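Local coordinates for dehalogenase-like hydrolase (Ralstonia solanacearum, PDB 3UMB), which probably hydrolyses small (S)-2-haloalkanoic acids, releasing halide and yielding the corresponding (R)-2-hydroxyalkanoic acids, at residues Ser52-Pro63 / Val148-Thr156; Glu103-Met114 / Asp218-Gln227. All coordinates share one frame; numbering follows the deposited sequence.

In the fold
Contacts 1 and 2 lie on opposite sides of the chain's centre, with centres about 32 Å apart, and they hold no element in common. Both are partly buried and mix covered with exposed residues. In contact 1 a loop that follows strand 144-147 meets the end of helix 33-54 and the link leading to helix 64-78; polar groups do most of the work, one tyrosine hydroxyl bonding a carboxylate, another and a serine meeting irregular backbone. In contact 2 two helices, 104-112 and 219-227, run side by side against the parallel sheet of the HAD core, joined by aliphatic side chains with a charged cluster at their N-terminal ends. The second subunit reaches contact 1 but not contact 2.

Contact 1 of 2, residues Ser52-Pro63 / Val148-Thr156; sequences SLAGPSGEHYKP and VDAVRLYKT. With K (potassium ion), chain C.
Asp149 receives the hydroxyl of Tyr61 on the anti lone pair of its carboxylate, Tyr61 OH to Asp149 OD1 being 2.6 Å. With CG anti to the backbone N (chi1 -172°), the acid swings to the edge of the ring. Arg152 lays its CA over one face of that ring, 3.7 Å from the centroid, a CH-pi contact. Its side chain bends at chi3, bringing a guanidinium face near Tyr61 CD2, and NH2 makes a weak bond to Gly58 O. Gly58 suits this spot twice over: its phi is positive, and without a side chain its backbone lies close against Arg152, Gly58 CA 3.5 Å from Arg152 O. Leu153 fits the type I turn beginning at Gly55, with CD2 3.4 Å from Pro56 O, while Ser57 OG of the same turn binds a potassium ion. Tyr154 N donates almost straight (172°) to Ser52 OG at 2.9 Å, and a water ties that oxygen to Arg152 O. The Tyr154 ring passes Tyr61 slid well aside and points OH, in its own plane, at Lys62 O; the modelled 2.5 Å is very short. Phe64 and Val67 of helix 64-78 line this ring. Tyrosine suits both positions by pairing a flat apolar body with a donor at its end. These directional bonds fix the loop that carries Lys155, consistent with the HAD motif III lysine, against the helical cap.

Contact 2 of 2, residues Glu103-Met114 / Asp218-Gln227; sequences ENVPVLRQLREM and DMRDLLQFVQ
Val107 and Leu223 meet midway between two nearly parallel helices, 104-112 and 219-227, whose axes approach to 9.5 Å at 13°. Val107 CG1 presses on Leu223 CB at 3.3 Å, tighter than usual, and the two side chains run alongside, pointing opposite ways. A chi1 of -160° turns the Leu223 branch away from its backbone N, sending CD1 to Leu111 CD2, 3.6 Å away, and Leu223 CD2 against the amide of Gln110, 3.3 Å from Gln110 OE1. Leu111 CD2 reaches Val226 CG2 at 3.9 Å, and beyond it the selenomethionine Met114 lies across Val226 and Gln227. Branched aliphatics suit this buried seam because they pack closely and have no polar atoms to satisfy. Toward the N-terminal ends Met219, also selenomethionine, packs beside Asn104, whose ND2 bonds to Thr14 O; Asn104 OD1 is modelled too close to Met219 CG to trust, and this buried oxygen lacks a modelled polar partner.

A charged cluster stands at the strip's N-terminal end. Glu103 OE1 forms a salt bridge to Arg220 NE at 3.3 Å, while Glu103 CB lies over one face of the guanidinium, toward its rim, and Asp218 OD2 meets its edge in plane, 3.5 Å from NE. Asp218 also caps helix 219-227 by accepting Asp221 N on OD1, 3.0 Å away, and Glu103 adds weak bonds to Met219 N. Arg200 holds Glu103 OE2. Farther in, Leu108 and Leu222 rest on Phe9 of strand 6-9. The carboxylates of Glu103 and Asp218 probably repel each other; the two arginines and the amide end of helix 219-227 probably offset this.

Contact 1 of 2, residues Ser52-Pro63 / Val148-Thr156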
loop_
_atom_site.group_PDB
_atom_site.type_symbol
_atom_site.label_atom_id
_atom_site.label_comp_id
_atom_site.label_asym_id
_atom_site.label_seq_id
_atom_site.Cartn_x
_atom_site.Cartn_y
_atom_site.Cartn_z
ATOM N N SER A 52 -0.572 -9.774 0.317
ATOM C CA SER A 52 -0.111 -10.423 1.545
ATOM C C SER A 52 -1.087 -10.145 2.680
ATOM O O SER A 52 -1.282 -11.021 3.536
ATOM C CB SER A 52 1.340 -9.993 1.874
ATOM O OG SER A 52 2.268 -10.600 0.929
ATOM N N LEU A 53 -1.686 -8.939 2.679
ATOM C CA LEU A 53 -2.718 -8.555 3.625
ATOM C C LEU A 53 -3.938 -9.407 3.449
ATOM O O LEU A 53 -4.529 -9.757 4.462
ATOM C CB LEU A 53 -3.071 -7.041 3.553
ATOM C CG LEU A 53 -3.770 -6.332 4.748
ATOM C CD1 LEU A 53 -3.183 -6.743 6.084
ATOM C CD2 LEU A 53 -3.687 -4.760 4.628
ATOM N N ALA A 54 -4.253 -9.810 2.210
ATOM C CA ALA A 54 -5.468 -10.580 1.873
ATOM C C ALA A 54 -5.348 -12.053 2.216
ATOM O O ALA A 54 -6.373 -12.725 2.356
ATOM C CB ALA A 54 -5.855 -10.484 0.328
ATOM N N GLY A 55 -4.105 -12.555 2.226
ATOM C CA GLY A 55 -3.808 -13.923 2.510
ATOM C C GLY A 55 -2.623 -13.974 3.418
ATOM O O GLY A 55 -1.499 -14.088 2.956
ATOM N N PRO A 56 -2.858 -13.846 4.730
ATOM C CA PRO A 56 -1.757 -13.757 5.713
ATOM C C PRO A 56 -0.920 -15.047 5.786
ATOM O O PRO A 56 0.156 -15.052 6.385
ATOM C CB PRO A 56 -2.474 -13.541 7.025
ATOM C CG PRO A 56 -3.842 -13.231 6.711
ATOM C CD PRO A 56 -4.172 -13.723 5.368
ATOM N N SER A 57 -1.409 -16.127 5.178
ATOM C CA SER A 57 -0.622 -17.350 5.020
ATOM C C SER A 57 -0.231 -17.628 3.560
ATOM O O SER A 57 0.031 -18.758 3.203
ATOM C CB SER A 57 -1.399 -18.572 5.545
ATOM O OG SER A 57 -2.264 -18.269 6.641
ATOM N N GLY A 58 -0.213 -16.623 2.712
ATOM C CA GLY A 58 0.288 -16.797 1.375
ATOM C C GLY A 58 -0.756 -17.178 0.347
ATOM O O GLY A 58 -0.394 -17.485 -0.777
ATOM N N GLU A 59 -2.030 -17.101 0.714
ATOM C CA GLU A 59 -3.116 -17.486 -0.159
ATOM C C GLU A 59 -3.131 -16.746 -1.494
ATOM O O GLU A 59 -3.631 -17.269 -2.473
ATOM C CB GLU A 59 -4.448 -17.213 0.526
ATOM C CG GLU A 59 -4.738 -18.134 1.695
ATOM C CD GLU A 59 -4.125 -17.688 3.026
ATOM O OE1 GLU A 59 -3.197 -16.821 3.053
ATOM O OE2 GLU A 59 -4.600 -18.245 4.044
ATOM N N HIS A 60 -2.594 -15.532 -1.528
ATOM C CA HIS A 60 -2.618 -14.743 -2.753
ATOM C C HIS A 60 -1.243 -14.341 -3.205
ATOM O O HIS A 60 -1.103 -13.415 -3.966
ATOM C CB HIS A 60 -3.568 -13.546 -2.615
ATOM C CG HIS A 60 -4.972 -13.952 -2.318
ATOM N ND1 HIS A 60 -5.779 -14.589 -3.241
ATOM C CD2 HIS A 60 -5.713 -13.842 -1.189
ATOM C CE1 HIS A 60 -6.953 -14.850 -2.693
ATOM N NE2 HIS A 60 -6.947 -14.391 -1.452
ATOM N N TYR A 61 -0.240 -15.103 -2.823
ATOM C CA TYR A 61 1.111 -14.809 -3.191
ATOM C C TYR A 61 1.320 -15.010 -4.690
ATOM O O TYR A 61 0.770 -15.888 -5.295
ATOM C CB TYR A 61 2.102 -15.693 -2.406
ATOM C CG TYR A 61 3.546 -15.473 -2.823
ATOM C CD1 TYR A 61 4.260 -14.367 -2.371
ATOM C CD2 TYR A 61 4.187 -16.346 -3.721
ATOM C CE1 TYR A 61 5.534 -14.130 -2.782
ATOM C CE2 TYR A 61 5.528 -16.132 -4.114
ATOM C CZ TYR A 61 6.181 -15.023 -3.664
ATOM O OH TYR A 61 7.490 -14.777 -4.061
ATOM N N LYS A 62 2.189 -14.193 -5.253
ATOM C CA LYS A 62 2.677 -14.353 -6.592
ATOM C C LYS A 62 4.068 -13.742 -6.591
ATOM O O LYS A 62 4.286 -12.716 -5.914
ATOM C CB LYS A 62 1.739 -13.603 -7.520
ATOM C CG LYS A 62 2.048 -13.614 -8.976
ATOM C CD LYS A 62 0.998 -12.674 -9.695
ATOM C CE LYS A 62 0.867 -12.908 -11.203
ATOM N NZ LYS A 62 -0.527 -12.664 -11.691
ATOM N N PRO A 63 5.019 -14.354 -7.333
ATOM C CA PRO A 63 6.402 -13.848 -7.223
ATOM C C PRO A 63 6.524 -12.436 -7.748
ATOM O O PRO A 63 5.751 -12.039 -8.608
ATOM C CB PRO A 63 7.266 -14.839 -8.057
ATOM C CG PRO A 63 6.364 -15.971 -8.455
ATOM C CD PRO A 63 4.895 -15.556 -8.190
ATOM N N VAL A 148 11.778 -13.128 -0.001
ATOM C CA VAL A 148 10.510 -13.393 0.658
ATOM C C VAL A 148 9.741 -14.504 -0.018
ATOM O O VAL A 148 8.703 -14.921 0.443
ATOM C CB VAL A 148 9.626 -12.140 0.650
ATOM C CG1 VAL A 148 10.381 -10.958 1.242
ATOM C CG2 VAL A 148 9.116 -11.849 -0.814
ATOM N N ASP A 149 10.234 -14.989 -1.141
ATOM C CA ASP A 149 9.596 -16.107 -1.792
ATOM C C ASP A 149 9.570 -17.410 -0.941
ATOM O O ASP A 149 8.739 -18.283 -1.148
ATOM C CB ASP A 149 10.320 -16.383 -3.102
ATOM C CG ASP A 149 9.613 -17.410 -3.935
ATOM O OD1 ASP A 149 8.602 -17.088 -4.621
ATOM O OD2 ASP A 149 10.097 -18.529 -3.911
ATOM N N ALA A 150 10.511 -17.536 -0.025
ATOM C CA ALA A 150 10.618 -18.683 0.895
ATOM C C ALA A 150 9.393 -18.748 1.793
ATOM O O ALA A 150 8.974 -19.842 2.193
ATOM C CB ALA A 150 11.903 -18.520 1.753
ATOM N N VAL A 151 8.806 -17.576 2.108
ATOM C CA VAL A 151 7.683 -17.550 2.985
ATOM C C VAL A 151 6.386 -17.136 2.282
ATOM O O VAL A 151 5.348 -17.149 2.902
ATOM C CB VAL A 151 7.985 -16.674 4.184
ATOM C CG1 VAL A 151 9.219 -17.275 4.980
ATOM C CG2 VAL A 151 8.310 -15.214 3.727
ATOM N N ARG A 152 6.428 -16.754 0.998
ATOM C CA ARG A 152 5.224 -16.432 0.265
ATOM C C ARG A 152 4.491 -15.232 0.859
ATOM O O ARG A 152 3.298 -15.112 0.724
ATOM C CB ARG A 152 4.308 -17.665 0.172
ATOM C CG ARG A 152 4.993 -18.905 -0.575
ATOM C CD ARG A 152 4.122 -20.161 -0.655
ATOM N NE ARG A 152 2.737 -19.880 -1.038
ATOM C CZ ARG A 152 2.324 -19.704 -2.278
ATOM N NH1 ARG A 152 3.195 -19.807 -3.297
ATOM N NH2 ARG A 152 1.039 -19.445 -2.508
ATOM N N LEU A 153 5.241 -14.320 1.452
ATOM C CA LEU A 153 4.657 -13.128 2.083
ATOM C C LEU A 153 5.627 -11.951 1.951
ATOM O O LEU A 153 6.871 -12.103 2.204
ATOM C CB LEU A 153 4.378 -13.368 3.568
ATOM C CG LEU A 153 3.218 -14.328 3.919
ATOM C CD1 LEU A 153 3.427 -14.855 5.295
ATOM C CD2 LEU A 153 1.790 -13.693 3.788
ATOM N N TYR A 154 5.096 -10.797 1.580
ATOM C CA TYR A 154 5.930 -9.615 1.355
ATOM C C TYR A 154 6.093 -8.827 2.632
ATOM O O TYR A 154 5.249 -8.865 3.518
ATOM C CB TYR A 154 5.292 -8.751 0.284
ATOM C CG TYR A 154 5.425 -9.337 -1.081
ATOM C CD1 TYR A 154 4.370 -9.946 -1.688
ATOM C CD2 TYR A 154 6.644 -9.286 -1.772
ATOM C CE1 TYR A 154 4.498 -10.522 -2.958
ATOM C CE2 TYR A 154 6.797 -9.891 -3.040
ATOM C CZ TYR A 154 5.703 -10.461 -3.648
ATOM O OH TYR A 154 5.805 -11.024 -4.928
ATOM N N LYS A 155 7.182 -8.087 2.737
ATOM C CA LYS A 155 7.288 -7.045 3.748
ATOM C C LYS A 155 6.056 -6.199 3.645
ATOM O O LYS A 155 5.596 -5.931 2.522
ATOM C CB LYS A 155 8.485 -6.130 3.498
ATOM C CG LYS A 155 9.845 -6.837 3.521
ATOM C CD LYS A 155 10.819 -6.061 2.632
ATOM C CE LYS A 155 12.282 -6.269 2.967
ATOM N NZ LYS A 155 13.143 -5.477 1.966
ATOM N N THR A 156 5.533 -5.714 4.768
ATOM C CA THR A 156 6.180 -5.748 6.097
ATOM C C THR A 156 5.866 -6.970 6.983
ATOM O O THR A 156 6.010 -6.896 8.198
ATOM C CB THR A 156 5.753 -4.522 6.870
ATOM O OG1 THR A 156 4.356 -4.347 6.674
ATOM C CG2 THR A 156 6.458 -3.240 6.330
HETATM K K K C . -1.571 -20.426 8.372
HETATM O O HOH W 1 1.450 -13.099 -0.043
#

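Contact 2 of 2, residues Glu103-Met114 / Asp218-Gln227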
loop_
_atom_site.group_PDB
_atom_site.type_symbol
_atom_site.label_atom_id
_atom_site.label_comp_id
_atom_site.label_asym_id
_atom_site.label_seq_id
_atom_site.Cartn_x
_atom_site.Cartn_y
_atom_site.Cartn_z
ATOM N N GLU A 103 29.301 4.242 -5.252
ATOM C CA GLU A 103 29.738 4.269 -3.860
ATOM C C GLU A 103 29.611 2.924 -3.107
ATOM O O GLU A 103 30.346 2.671 -2.152
ATOM C CB GLU A 103 28.905 5.329 -3.113
ATOM C CG GLU A 103 27.392 5.298 -3.490
ATOM C CD GLU A 103 26.461 5.752 -2.381
ATOM O OE1 GLU A 103 26.958 6.372 -1.411
ATOM O OE2 GLU A 103 25.232 5.478 -2.483
ATOM N N ASN A 104 28.669 2.080 -3.511
ATOM C CA ASN A 104 28.360 0.867 -2.742
ATOM C C ASN A 104 29.547 -0.116 -2.545
ATOM O O ASN A 104 29.941 -0.447 -1.401
ATOM C CB ASN A 104 27.146 0.147 -3.387
ATOM C CG ASN A 104 25.819 0.905 -3.170
ATOM O OD1 ASN A 104 25.761 1.811 -2.354
ATOM N ND2 ASN A 104 24.753 0.513 -3.890
ATOM N N VAL A 105 30.107 -0.570 -3.668
ATOM C CA VAL A 105 30.982 -1.737 -3.662
ATOM C C VAL A 105 32.228 -1.580 -2.758
ATOM O O VAL A 105 32.688 -2.579 -2.187
ATOM C CB VAL A 105 31.359 -2.196 -5.090
ATOM C CG1 VAL A 105 31.804 -3.636 -5.056
ATOM C CG2 VAL A 105 30.176 -2.054 -6.056
ATOM N N PRO A 106 32.778 -0.340 -2.621
ATOM C CA PRO A 106 33.890 -0.135 -1.659
ATOM C C PRO A 106 33.461 -0.167 -0.203
ATOM O O PRO A 106 34.168 -0.756 0.649
ATOM C CB PRO A 106 34.418 1.275 -1.983
ATOM C CG PRO A 106 33.512 1.842 -3.043
ATOM C CD PRO A 106 32.682 0.751 -3.612
ATOM N N VAL A 107 32.327 0.517 0.064
ATOM C CA VAL A 107 31.689 0.599 1.398
ATOM C C VAL A 107 31.379 -0.808 1.892
ATOM O O VAL A 107 31.578 -1.102 3.059
ATOM C CB VAL A 107 30.327 1.419 1.422
ATOM C CG1 VAL A 107 29.901 1.657 2.855
ATOM C CG2 VAL A 107 30.409 2.760 0.665
ATOM N N LEU A 108 30.897 -1.672 1.003
ATOM C CA LEU A 108 30.667 -3.063 1.376
ATOM C C LEU A 108 32.002 -3.669 1.845
ATOM O O LEU A 108 32.055 -4.411 2.833
ATOM C CB LEU A 108 30.018 -3.853 0.218
ATOM C CG LEU A 108 28.550 -3.473 -0.115
ATOM C CD1 LEU A 108 27.995 -4.078 -1.426
ATOM C CD2 LEU A 108 27.638 -3.858 1.033
ATOM N N ARG A 109 33.093 -3.288 1.188
ATOM C CA ARG A 109 34.408 -3.805 1.562
ATOM C C ARG A 109 34.900 -3.286 2.907
ATOM O O ARG A 109 35.326 -4.091 3.723
ATOM C CB ARG A 109 35.413 -3.586 0.442
ATOM C CG ARG A 109 35.160 -4.569 -0.689
ATOM C CD ARG A 109 35.631 -4.085 -2.065
ATOM N NE ARG A 109 35.405 -5.137 -3.065
ATOM C CZ ARG A 109 35.587 -5.008 -4.381
ATOM N NH1 ARG A 109 36.008 -3.848 -4.897
ATOM N NH2 ARG A 109 35.341 -6.052 -5.189
ATOM N N GLN A 110 34.793 -1.983 3.184
ATOM C CA GLN A 110 35.160 -1.467 4.530
ATOM C C GLN A 110 34.364 -2.119 5.702
ATOM O O GLN A 110 34.738 -1.995 6.864
ATOM C CB GLN A 110 35.030 0.063 4.580
ATOM C CG GLN A 110 36.255 0.834 4.019
ATOM C CD GLN A 110 35.873 2.154 3.315
ATOM O OE1 GLN A 110 36.021 3.236 3.886
ATOM N NE2 GLN A 110 35.379 2.059 2.070
ATOM N N LEU A 111 33.259 -2.797 5.368
ATOM C CA LEU A 111 32.426 -3.564 6.323
ATOM C C LEU A 111 32.839 -5.043 6.363
ATOM O O LEU A 111 32.986 -5.604 7.443
ATOM C CB LEU A 111 30.932 -3.475 5.956
ATOM C CG LEU A 111 30.275 -2.095 5.829
ATOM C CD1 LEU A 111 28.938 -2.223 5.088
ATOM C CD2 LEU A 111 30.112 -1.461 7.199
ATOM N N ARG A 112 32.981 -5.667 5.188
ATOM C CA ARG A 112 33.493 -7.035 5.083
ATOM C C ARG A 112 34.821 -7.121 5.811
ATOM O O ARG A 112 35.084 -8.083 6.543
ATOM C CB ARG A 112 33.729 -7.442 3.624
ATOM C CG ARG A 112 32.491 -7.771 2.853
ATOM C CD ARG A 112 32.586 -9.156 2.267
ATOM N NE ARG A 112 32.476 -10.181 3.316
ATOM C CZ ARG A 112 32.623 -11.495 3.120
ATOM N NH1 ARG A 112 32.497 -12.332 4.152
ATOM N NH2 ARG A 112 32.891 -11.980 1.904
ATOM N N GLU A 113 35.646 -6.086 5.610
ATOM C CA GLU A 113 36.981 -6.046 6.186
ATOM C C GLU A 113 36.916 -5.812 7.700
ATOM O O GLU A 113 37.726 -6.391 8.432
ATOM C CB GLU A 113 37.888 -5.026 5.452
ATOM C CG GLU A 113 38.052 -5.220 3.888
ATOM C CD GLU A 113 37.373 -6.496 3.288
ATOM O OE1 GLU A 113 36.668 -6.395 2.231
ATOM O OE2 GLU A 113 37.559 -7.601 3.865
HETATM N N MSE A 114 35.950 -5.030 8.191
HETATM C CA MSE A 114 35.757 -4.918 9.668
HETATM C C MSE A 114 34.954 -6.090 10.292
HETATM O O MSE A 114 34.352 -5.945 11.363
HETATM C CB MSE A 114 35.202 -3.540 10.093
HETATM C CG MSE A 114 33.985 -3.057 9.333
HETATM SE SE MSE A 114 33.441 -1.228 9.771
HETATM C CE MSE A 114 33.303 -1.358 11.754
ATOM N N ASP A 218 23.165 8.433 1.819
ATOM C CA ASP A 218 23.775 7.440 0.944
ATOM C C ASP A 218 24.516 6.375 1.732
ATOM O O ASP A 218 24.577 6.410 2.968
ATOM C CB ASP A 218 24.719 8.125 -0.044
ATOM C CG ASP A 218 25.829 8.923 0.641
ATOM O OD1 ASP A 218 25.893 8.953 1.908
ATOM O OD2 ASP A 218 26.605 9.550 -0.122
HETATM N N MSE A 219 25.056 5.414 1.001
HETATM C CA MSE A 219 25.720 4.258 1.584
HETATM C C MSE A 219 26.939 4.553 2.422
HETATM O O MSE A 219 27.287 3.822 3.381
HETATM C CB MSE A 219 26.084 3.336 0.459
HETATM C CG MSE A 219 24.883 2.545 0.074
HETATM SE SE MSE A 219 24.780 0.965 1.229
HETATM C CE MSE A 219 25.680 -0.267 -0.033
ATOM N N ARG A 220 27.584 5.648 2.057
ATOM C CA ARG A 220 28.780 6.092 2.718
ATOM C C ARG A 220 28.397 6.725 4.030
ATOM O O ARG A 220 29.139 6.618 4.993
ATOM C CB ARG A 220 29.539 7.044 1.800
ATOM C CG ARG A 220 29.963 6.367 0.483
ATOM C CD ARG A 220 30.630 7.311 -0.552
ATOM N NE ARG A 220 29.663 8.216 -1.183
ATOM C CZ ARG A 220 29.907 8.977 -2.250
ATOM N NH1 ARG A 220 31.094 8.929 -2.864
ATOM N NH2 ARG A 220 28.955 9.788 -2.711
ATOM N N ASP A 221 27.221 7.340 4.125
ATOM C CA ASP A 221 26.752 7.707 5.461
ATOM C C ASP A 221 26.548 6.478 6.337
ATOM O O ASP A 221 26.746 6.564 7.554
ATOM C CB ASP A 221 25.480 8.558 5.430
ATOM C CG ASP A 221 25.730 9.968 4.919
ATOM O OD1 ASP A 221 26.811 10.552 5.200
ATOM O OD2 ASP A 221 24.833 10.485 4.222
ATOM N N LEU A 222 26.156 5.350 5.735
ATOM C CA LEU A 222 25.915 4.109 6.498
ATOM C C LEU A 222 27.214 3.587 7.115
ATOM O O LEU A 222 27.254 3.229 8.298
ATOM C CB LEU A 222 25.280 3.010 5.629
ATOM C CG LEU A 222 25.476 1.597 6.229
ATOM C CD1 LEU A 222 24.652 1.371 7.466
ATOM C CD2 LEU A 222 25.205 0.531 5.233
ATOM N N LEU A 223 28.258 3.536 6.281
ATOM C CA LEU A 223 29.643 3.273 6.726
ATOM C C LEU A 223 30.028 4.176 7.894
ATOM O O LEU A 223 30.509 3.678 8.920
ATOM C CB LEU A 223 30.620 3.473 5.565
ATOM C CG LEU A 223 32.010 2.826 5.662
ATOM C CD1 LEU A 223 31.993 1.366 6.145
ATOM C CD2 LEU A 223 32.728 2.940 4.296
ATOM N N GLN A 224 29.802 5.489 7.749
ATOM C CA GLN A 224 30.107 6.449 8.821
ATOM C C GLN A 224 29.581 5.841 10.120
ATOM O O GLN A 224 30.314 5.667 11.086
ATOM C CB GLN A 224 29.413 7.815 8.604
ATOM C CG GLN A 224 30.232 9.019 8.083
ATOM C CD GLN A 224 29.458 10.402 8.206
ATOM O OE1 GLN A 224 28.558 10.730 7.400
ATOM N NE2 GLN A 224 29.834 11.200 9.217
ATOM N N PHE A 225 28.296 5.481 10.090
ATOM C CA PHE A 225 27.503 5.156 11.285
ATOM C C PHE A 225 27.946 3.884 11.991
ATOM O O PHE A 225 27.972 3.833 13.229
ATOM C CB PHE A 225 26.012 5.073 10.886
ATOM C CG PHE A 225 25.156 4.247 11.807
ATOM C CD1 PHE A 225 24.464 4.839 12.854
ATOM C CD2 PHE A 225 25.006 2.888 11.597
ATOM C CE1 PHE A 225 23.665 4.086 13.690
ATOM C CE2 PHE A 225 24.190 2.124 12.437
ATOM C CZ PHE A 225 23.530 2.725 13.478
ATOM N N VAL A 226 28.256 2.859 11.204
ATOM C CA VAL A 226 28.746 1.598 11.749
ATOM C C VAL A 226 30.068 1.872 12.513
ATOM O O VAL A 226 30.164 1.659 13.741
ATOM C CB VAL A 226 28.982 0.528 10.615
ATOM C CG1 VAL A 226 29.362 -0.825 11.225
ATOM C CG2 VAL A 226 27.752 0.368 9.727
ATOM N N GLN A 227 31.055 2.395 11.771
ATOM C CA GLN A 227 32.382 2.729 12.319
ATOM C C GLN A 227 32.289 3.481 13.669
ATOM O O GLN A 227 33.039 3.170 14.588
ATOM C CB GLN A 227 33.240 3.465 11.265
ATOM C CG GLN A 227 33.847 2.506 10.206
ATOM C CD GLN A 227 34.251 3.179 8.877
ATOM O OE1 GLN A 227 33.880 4.323 8.593
ATOM N NE2 GLN A 227 35.019 2.453 8.056
#